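Local coordinates for protein (5-formylfuran-3-yl)methyl phosphate transaminase (Methanococcus jannaschii, PDB 2Z61) that transfers an amino group from alanine to a furancarboxaldehyde phosphate, using pyridoxal 5'-phosphate, to make the furan precursor of methanofuran, at residues 254-257 against 258-261. Sequence-based numbering, arbitrary orientation.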
loop_
_atom_site.group_PDB
_atom_site.type_symbol
_atom_site.label_atom_id
_atom_site.label_comp_id
_atom_site.label_asym_id
_atom_site.label_seq_id
_atom_site.Cartn_x
_atom_site.Cartn_y
_atom_site.Cartn_z
ATOM N N SER A 254 -3.648 6.396 3.809
ATOM C CA SER A 254 -4.533 5.715 4.763
ATOM C C SER A 254 -5.195 4.474 4.159
ATOM O O SER A 254 -5.406 4.404 2.950
ATOM C CB SER A 254 -5.612 6.676 5.284
ATOM O OG SER A 254 -6.468 7.150 4.253
ATOM N N ALA A 255 -5.509 3.490 5.000
ATOM C CA ALA A 255 -6.135 2.259 4.538
ATOM C C ALA A 255 -7.458 2.579 3.848
ATOM O O ALA A 255 -8.099 3.584 4.149
ATOM C CB ALA A 255 -6.378 1.311 5.710
ATOM N N PRO A 256 -7.889 1.724 2.911
ATOM C CA PRO A 256 -9.153 2.000 2.220
ATOM C C PRO A 256 -10.311 2.310 3.177
ATOM O O PRO A 256 -10.607 1.564 4.115
ATOM C CB PRO A 256 -9.370 0.750 1.353
ATOM C CG PRO A 256 -8.436 -0.277 1.924
ATOM C CD PRO A 256 -7.257 0.496 2.407
ATOM N N THR A 257 -10.945 3.448 2.937
ATOM C CA THR A 257 -12.033 3.926 3.766
ATOM C C THR A 257 -13.192 2.963 4.019
ATOM O O THR A 257 -13.660 2.832 5.150
ATOM C CB THR A 257 -12.573 5.229 3.187
ATOM O OG1 THR A 257 -11.480 6.142 3.040
ATOM C CG2 THR A 257 -13.626 5.849 4.104
ATOM N N ILE A 258 -13.652 2.293 2.974
ATOM C CA ILE A 258 -14.760 1.361 3.106
ATOM C C ILE A 258 -14.415 0.184 4.011
ATOM O O ILE A 258 -15.243 -0.253 4.800
ATOM C CB ILE A 258 -15.195 0.824 1.725
ATOM C CG1 ILE A 258 -15.777 1.969 0.896
ATOM C CG2 ILE A 258 -16.235 -0.269 1.879
ATOM C CD1 ILE A 258 -15.922 1.628 -0.567
ATOM N N SER A 259 -13.193 -0.318 3.905
ATOM C CA SER A 259 -12.791 -1.449 4.732
ATOM C C SER A 259 -12.791 -1.074 6.210
ATOM O O SER A 259 -13.321 -1.803 7.046
ATOM C CB SER A 259 -11.399 -1.942 4.329
ATOM O OG SER A 259 -11.387 -2.401 2.991
ATOM N N GLN A 260 -12.183 0.063 6.526
ATOM C CA GLN A 260 -12.113 0.518 7.910
ATOM C C GLN A 260 -13.488 0.484 8.572
ATOM O O GLN A 260 -13.665 -0.151 9.614
ATOM C CB GLN A 260 -11.516 1.930 7.987
ATOM C CG GLN A 260 -10.018 1.993 7.648
ATOM C CD GLN A 260 -9.397 3.331 7.994
ATOM O OE1 GLN A 260 -9.309 3.699 9.166
ATOM N NE2 GLN A 260 -8.960 4.067 6.976
ATOM N N TYR A 261 -14.468 1.148 7.957
ATOM C CA TYR A 261 -15.809 1.161 8.520
ATOM C C TYR A 261 -16.432 -0.220 8.555
ATOM O O TYR A 261 -17.097 -0.574 9.523
ATOM C CB TYR A 261 -16.721 2.129 7.758
ATOM C CG TYR A 261 -16.436 3.569 8.113
ATOM C CD1 TYR A 261 -15.676 4.383 7.273
ATOM C CD2 TYR A 261 -16.872 4.101 9.326
ATOM C CE1 TYR A 261 -15.352 5.689 7.636
ATOM C CE2 TYR A 261 -16.553 5.408 9.699
ATOM C CZ TYR A 261 -15.793 6.193 8.852
ATOM O OH TYR A 261 -15.444 7.467 9.241
#
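Gln-260 reaches back from the first turn of helix 257-263 to the loop ahead of it, where its NE2 donates to Ala-255 O at 3.0 Å. The donor stands above the carbonyl plane, 46° out of it, and the bond is bent, with an N-H...O angle of 145°. Because CG sits beside the backbone N (chi1 -70°) and the chain is extended beyond it, the side chain runs back over the start of the helix, CG passing 3.6 Å from Pro-256 O. The same proline, at the N-cap position, opens the helical bonding: Gln-260 N points almost straight at Pro-256 O over 3.2 Å. On the next residue pair, Thr-257 and Tyr-261 lie alongside each other and point the same way. Thr-257 CG2, anti to its own N, meets the rim of the Tyr-261 ring in plane, 3.9 Å from CE1, while CD1 comes to 3.3 Å of Thr-257 O; the bond from Tyr-261 N to that oxygen is weak. Pro-256 CG rests against Ser-259 OG at 3.8 Å, a van der Waals touch; the hydroxyl itself is hydrogen-bonded to Trp-229 O. Thr-257 OG1 likewise turns to His-61 O. The start of the helix lies at the dimer interface: Thr-257 makes backbone hydrogen bonds to the second subunit, and Pro-256 packs on Arg-230 of that subunit. Gln-260 also bonds Ile-68 N through OE1 and Thr-63 OG1 through NE2. Replacing it by a leucine would probably leave Ala-255 O, Thr-63 OG1 and Ile-68 N without these amide partners and weaken the tie between loop and helix. With both ends engaged, the buried amide is fixed in rotation, and this polar network ties the start of helix 257-263 to His-61, Thr-63 and Ile-68.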